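Local structure of Glyoxalase/bleomycin resistance protein/dioxygenase (Albidiferax ferrireducens T118, 4QB5) at residues V29-L34 with D134-K139; L127-L132 with K139-H144. The protein belongs to the vicinal oxygen chelate (glyoxalase/bleomycin resistance/dioxygenase) superfamily and may act as a dioxygenase. All coordinates share one frame; numbering follows the deposited sequence.

Contact 1: V29-L34 with D134-K139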
loop_
_atom_site.group_PDB
_atom_site.type_symbol
_atom_site.label_atom_id
_atom_site.label_comp_id
_atom_site.label_asym_id
_atom_site.label_seq_id
_atom_site.Cartn_x
_atom_site.Cartn_y
_atom_site.Cartn_z
ATOM N N VAL C 29 5.737 -4.456 0.675
ATOM C CA VAL C 29 5.057 -5.718 0.984
ATOM C C VAL C 29 6.084 -6.738 1.436
ATOM O O VAL C 29 7.246 -6.674 1.065
ATOM C CB VAL C 29 4.222 -6.310 -0.185
ATOM C CG1 VAL C 29 3.098 -5.355 -0.581
ATOM C CG2 VAL C 29 5.091 -6.651 -1.404
ATOM N N GLY C 30 5.634 -7.707 2.230
ATOM C CA GLY C 30 6.532 -8.760 2.677
ATOM C C GLY C 30 6.616 -9.914 1.728
ATOM O O GLY C 30 5.636 -10.309 1.119
ATOM N N VAL C 31 7.813 -10.435 1.516
ATOM C CA VAL C 31 7.950 -11.617 0.659
ATOM C C VAL C 31 8.807 -12.669 1.370
ATOM O O VAL C 31 9.624 -12.325 2.213
ATOM C CB VAL C 31 8.610 -11.238 -0.702
ATOM C CG1 VAL C 31 7.810 -10.173 -1.392
ATOM C CG2 VAL C 31 10.046 -10.756 -0.535
ATOM N N ASN C 32 8.603 -13.939 1.045
ATOM C CA ASN C 32 9.319 -15.026 1.692
ATOM C C ASN C 32 10.525 -15.481 0.886
ATOM O O ASN C 32 11.412 -16.128 1.430
ATOM C CB ASN C 32 8.358 -16.166 2.085
ATOM C CG ASN C 32 7.514 -15.822 3.384
ATOM O OD1 ASN C 32 6.249 -16.000 3.437
ATOM N ND2 ASN C 32 8.215 -15.360 4.434
ATOM N N ASP C 33 10.609 -15.024 -0.367
ATOM C CA ASP C 33 11.773 -15.318 -1.225
ATOM C C ASP C 33 12.079 -14.147 -2.118
ATOM O O ASP C 33 11.391 -13.920 -3.162
ATOM C CB ASP C 33 11.479 -16.552 -2.066
ATOM C CG ASP C 33 12.722 -17.029 -2.830
ATOM O OD1 ASP C 33 13.557 -16.165 -3.237
ATOM O OD2 ASP C 33 12.835 -18.244 -2.991
ATOM N N LEU C 34 13.065 -13.368 -1.691
ATOM C CA LEU C 34 13.358 -12.133 -2.347
ATOM C C LEU C 34 13.683 -12.233 -3.854
ATOM O O LEU C 34 13.297 -11.356 -4.635
ATOM C CB LEU C 34 14.463 -11.418 -1.641
ATOM C CG LEU C 34 14.139 -10.547 -0.464
ATOM C CD1 LEU C 34 15.438 -10.185 0.246
ATOM C CD2 LEU C 34 13.394 -9.286 -0.827
ATOM N N ASP C 134 0.552 -11.901 -6.125
ATOM C CA ASP C 134 1.961 -12.161 -6.313
ATOM C C ASP C 134 2.291 -13.577 -5.742
ATOM O O ASP C 134 1.412 -14.287 -5.230
ATOM C CB ASP C 134 2.822 -10.973 -5.807
ATOM C CG ASP C 134 3.064 -10.967 -4.295
ATOM O OD1 ASP C 134 2.617 -11.889 -3.558
ATOM O OD2 ASP C 134 3.745 -9.990 -3.818
ATOM N N PRO C 135 3.520 -14.008 -5.899
ATOM C CA PRO C 135 3.917 -15.346 -5.464
ATOM C C PRO C 135 3.704 -15.568 -3.999
ATOM O O PRO C 135 3.549 -16.691 -3.630
ATOM C CB PRO C 135 5.424 -15.406 -5.799
ATOM C CG PRO C 135 5.552 -14.479 -6.969
ATOM C CD PRO C 135 4.576 -13.343 -6.682
ATOM N N ASP C 136 3.649 -14.504 -3.190
ATOM C CA ASP C 136 3.375 -14.620 -1.736
ATOM C C ASP C 136 1.908 -14.463 -1.355
ATOM O O ASP C 136 1.603 -14.536 -0.205
ATOM C CB ASP C 136 4.220 -13.593 -0.984
ATOM C CG ASP C 136 5.707 -13.923 -1.054
ATOM O OD1 ASP C 136 6.206 -14.680 -0.184
ATOM O OD2 ASP C 136 6.369 -13.500 -2.012
ATOM N N GLY C 137 1.002 -14.283 -2.312
ATOM C CA GLY C 137 -0.393 -14.058 -1.976
ATOM C C GLY C 137 -0.701 -12.558 -1.773
ATOM O O GLY C 137 -1.854 -12.176 -1.533
ATOM N N ASN C 138 0.261 -11.666 -1.895
ATOM C CA ASN C 138 -0.120 -10.239 -1.877
ATOM C C ASN C 138 -1.063 -9.883 -3.041
ATOM O O ASN C 138 -0.778 -10.203 -4.195
ATOM C CB ASN C 138 1.084 -9.289 -1.919
ATOM C CG ASN C 138 2.058 -9.508 -0.756
ATOM O OD1 ASN C 138 3.230 -9.838 -0.962
ATOM N ND2 ASN C 138 1.584 -9.316 0.456
ATOM N N LYS C 139 -2.181 -9.202 -2.737
ATOM C CA LYS C 139 -3.171 -8.880 -3.738
ATOM C C LYS C 139 -2.857 -7.555 -4.353
ATOM O O LYS C 139 -2.711 -6.574 -3.633
ATOM C CB LYS C 139 -4.596 -8.865 -3.116
ATOM C CG LYS C 139 -5.685 -8.737 -4.147
ATOM C CD LYS C 139 -7.058 -8.896 -3.486
ATOM C CE LYS C 139 -8.126 -9.028 -4.530
ATOM N NZ LYS C 139 -9.467 -8.833 -3.893
HETATM O O HOH W 1 8.682 -14.742 -2.403
#

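Contact 2: L127-L132 with K139-H144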
loop_
_atom_site.group_PDB
_atom_site.type_symbol
_atom_site.label_atom_id
_atom_site.label_comp_id
_atom_site.label_asym_id
_atom_site.label_seq_id
_atom_site.Cartn_x
_atom_site.Cartn_y
_atom_site.Cartn_z
ATOM N N LEU C 127 -13.330 2.590 -15.019
ATOM C CA LEU C 127 -11.949 2.154 -14.774
ATOM C C LEU C 127 -11.687 0.883 -15.494
ATOM O O LEU C 127 -12.571 0.040 -15.569
ATOM C CB LEU C 127 -11.756 1.813 -13.290
ATOM C CG LEU C 127 -12.082 2.921 -12.317
ATOM C CD1 LEU C 127 -12.179 2.321 -10.909
ATOM C CD2 LEU C 127 -11.068 4.038 -12.447
ATOM N N TYR C 128 -10.427 0.671 -15.859
ATOM C CA TYR C 128 -10.005 -0.660 -16.268
ATOM C C TYR C 128 -9.063 -1.215 -15.163
ATOM O O TYR C 128 -8.163 -0.546 -14.669
ATOM C CB TYR C 128 -9.326 -0.591 -17.605
ATOM C CG TYR C 128 -9.146 -1.923 -18.245
ATOM C CD1 TYR C 128 -8.080 -2.752 -17.889
ATOM C CD2 TYR C 128 -10.016 -2.366 -19.222
ATOM C CE1 TYR C 128 -7.904 -3.985 -18.486
ATOM C CE2 TYR C 128 -9.846 -3.599 -19.810
ATOM C CZ TYR C 128 -8.802 -4.401 -19.437
ATOM O OH TYR C 128 -8.622 -5.628 -20.014
ATOM N N LEU C 129 -9.292 -2.446 -14.793
ATOM C CA LEU C 129 -8.590 -3.075 -13.701
ATOM C C LEU C 129 -8.098 -4.455 -14.108
ATOM O O LEU C 129 -8.838 -5.207 -14.707
ATOM C CB LEU C 129 -9.590 -3.297 -12.583
ATOM C CG LEU C 129 -9.972 -2.079 -11.764
ATOM C CD1 LEU C 129 -11.186 -2.397 -10.895
ATOM C CD2 LEU C 129 -8.775 -1.799 -10.887
ATOM N N ALA C 130 -6.903 -4.827 -13.672
ATOM C CA ALA C 130 -6.435 -6.199 -13.781
ATOM C C ALA C 130 -5.844 -6.624 -12.438
ATOM O O ALA C 130 -4.850 -6.006 -11.984
ATOM C CB ALA C 130 -5.343 -6.271 -14.872
ATOM N N TYR C 131 -6.423 -7.647 -11.835
ATOM C CA TYR C 131 -6.045 -8.149 -10.527
ATOM C C TYR C 131 -5.174 -9.379 -10.544
ATOM O O TYR C 131 -5.393 -10.261 -11.327
ATOM C CB TYR C 131 -7.282 -8.473 -9.680
ATOM C CG TYR C 131 -8.036 -7.255 -9.095
ATOM C CD1 TYR C 131 -7.700 -6.713 -7.855
ATOM C CD2 TYR C 131 -9.089 -6.686 -9.783
ATOM C CE1 TYR C 131 -8.396 -5.632 -7.306
ATOM C CE2 TYR C 131 -9.794 -5.594 -9.266
ATOM C CZ TYR C 131 -9.440 -5.065 -8.036
ATOM O OH TYR C 131 -10.183 -4.010 -7.531
ATOM N N LEU C 132 -4.224 -9.459 -9.613
ATOM C CA LEU C 132 -3.354 -10.641 -9.423
ATOM C C LEU C 132 -3.052 -10.856 -7.955
ATOM O O LEU C 132 -3.202 -9.940 -7.148
ATOM C CB LEU C 132 -1.942 -10.414 -10.023
ATOM C CG LEU C 132 -1.818 -10.267 -11.509
ATOM C CD1 LEU C 132 -0.455 -9.657 -11.821
ATOM C CD2 LEU C 132 -2.006 -11.636 -12.194
ATOM N N LYS C 139 -2.181 -9.202 -2.737
ATOM C CA LYS C 139 -3.171 -8.880 -3.738
ATOM C C LYS C 139 -2.857 -7.555 -4.353
ATOM O O LYS C 139 -2.711 -6.574 -3.633
ATOM C CB LYS C 139 -4.596 -8.865 -3.116
ATOM C CG LYS C 139 -5.685 -8.737 -4.147
ATOM C CD LYS C 139 -7.058 -8.896 -3.486
ATOM C CE LYS C 139 -8.126 -9.028 -4.530
ATOM N NZ LYS C 139 -9.467 -8.833 -3.893
ATOM N N ILE C 140 -2.725 -7.523 -5.684
ATOM C CA ILE C 140 -2.259 -6.305 -6.392
ATOM C C ILE C 140 -3.115 -6.106 -7.630
ATOM O O ILE C 140 -3.788 -7.026 -8.086
ATOM C CB ILE C 140 -0.743 -6.384 -6.761
ATOM C CG1 ILE C 140 -0.514 -7.520 -7.783
ATOM C CG2 ILE C 140 0.082 -6.594 -5.483
ATOM C CD1 ILE C 140 0.926 -7.761 -8.166
ATOM N N CYS C 141 -3.135 -4.914 -8.179
ATOM C CA CYS C 141 -3.804 -4.700 -9.453
ATOM C C CYS C 141 -3.178 -3.549 -10.158
ATOM O O CYS C 141 -2.362 -2.775 -9.574
ATOM C CB CYS C 141 -5.313 -4.449 -9.300
ATOM S SG CYS C 141 -5.621 -2.984 -8.378
ATOM N N ALA C 142 -3.428 -3.522 -11.437
ATOM C CA ALA C 142 -3.088 -2.347 -12.263
ATOM C C ALA C 142 -4.413 -1.654 -12.621
ATOM O O ALA C 142 -5.425 -2.327 -12.949
ATOM C CB ALA C 142 -2.331 -2.756 -13.526
ATOM N N LEU C 143 -4.438 -0.338 -12.485
ATOM C CA LEU C 143 -5.657 0.420 -12.730
ATOM C C LEU C 143 -5.396 1.560 -13.680
ATOM O O LEU C 143 -4.444 2.363 -13.493
ATOM C CB LEU C 143 -6.181 0.984 -11.403
ATOM C CG LEU C 143 -7.439 1.860 -11.397
ATOM C CD1 LEU C 143 -8.125 1.829 -10.026
ATOM C CD2 LEU C 143 -7.096 3.284 -11.733
ATOM N N HIS C 144 -6.256 1.673 -14.691
ATOM C CA HIS C 144 -6.241 2.788 -15.577
ATOM C C HIS C 144 -7.609 3.493 -15.550
ATOM O O HIS C 144 -8.639 2.867 -15.722
ATOM C CB HIS C 144 -5.946 2.303 -16.982
ATOM C CG HIS C 144 -6.099 3.372 -18.008
ATOM N ND1 HIS C 144 -5.321 4.508 -18.019
ATOM C CD2 HIS C 144 -7.003 3.528 -18.996
ATOM C CE1 HIS C 144 -5.723 5.313 -18.982
ATOM N NE2 HIS C 144 -6.745 4.740 -19.582
#

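Contact 1: V29-L34 with D134-K139
The backbone N of Asn32 donates to OD1 of Asp136 at 2.8 Å; the bond is moderately bent (150° at the hydrogen) and comes from above the carboxylate plane, 43° out of it. The other oxygen, OD2 of Asp136, is reached through a water, from which it accepts at 2.7 Å, and that water also takes the N-H of Asp33 and donates to the Asp33 carbonyl. Two successive backbone N-H groups of 29-34 are thus tied to one side chain, the first directly and the second through solvent. With CG anti to its own carbonyl carbon (chi1 -68°), Asp136 extends to Val31, where its OD2 lies 3.4 Å from CB of Val31.

Residues 134-137 form a type I turn in the connection of the beta hairpin 127-133/139-144, and Asp134 organises it from within. Its OD1 receives the backbone N of Asp136 (2.8 Å), making an Asx turn, and the backbone N of Asn138 (2.9 Å); the two donors arrive from opposite faces of the carboxylate. OD2 of Asp134 bonds to Tyr41 OH on helix 34-46, so both oxygens of this buried group have partners. Asp33 caps the N-terminus of the same helix.

At the strand end of the contact, the side chains of Val29 and Asn138 run alongside one another, oppositely directed, with CB of Val29 3.9 Å from CG of Asn138. Ser86 of the second subunit packs against Val29.

Contact 2: L127-L132 with K139-H144
Tyr128 and His144 exchange the first two of six backbone hydrogen bonds that join these strands: N of Tyr128 to O of His144 at 2.8 Å, nearly straight at 175°, and N of His144 back to O of Tyr128. Ala130 with Ala142 and Leu132 with Ile140 repeat the reciprocal pairing. Between them, CA-H...O contacts fill in at the non-hydrogen-bonded positions, such as CA of Leu129 to O of Ala142 at 3.3 Å.

CB of Cys141 lies over a face of the Tyr131 ring in a CH-pi contact, 3.9 Å from the centroid and displaced toward the rim near CD1. The Cys141 chi1 of 63° tucks SG over the backbone, flanked by N and C, from where the sulfur approaches the same ring obliquely, 4.5 Å from its centroid.

The two strands form an antiparallel beta hairpin at the centre of a four-stranded mixed sheet, ordered 87-91, 139-144, 127-133, 111-120, the βαβββ pattern of a vicinal oxygen chelate module.

Apolar contacts lie on both faces. On the face of Tyr131 and Cys141, Leu129 and Leu143 run alongside each other in the same direction, with CD2 of Leu129 3.8 Å from CD1 of Leu143; Leu127 crosses Leu143 through their CD2 methyls at 4.1 Å. Ser25 and His26 of the second subunit pack against Leu143 and Cys141. On the reverse face, CB of Leu132 meets CG1 of Ile140 at 3.9 Å, and both residues pack against Leu44 of helix 34-46. There too, Tyr128 OH bonds to Asp99 of helix 95-107, while ND1 of His144 bonds to the carbonyl of Ala92.

Overall arrangement
The two contacts lie about 17 Å apart, centre to centre, on opposite sides of the centre of the chain, and share Lys139. Along the sequence their segments alternate: 29-34, 127-132, 134-139, 139-144. Contact 2 pairs the two central strands of the sheet 87-91/139-144/127-133/111-120, whereas contact 1 attaches the connection between those strands to the end of strand 24-30, outermost within this chain in the other four-stranded sheet. Helix 34-46 reaches both, with Phe40 and Tyr41 touching each. The hairpin of one sheet is thereby joined to strand 24-30 of the other, and because the second subunit also touches both contacts, this junction adjoins the dimer interface.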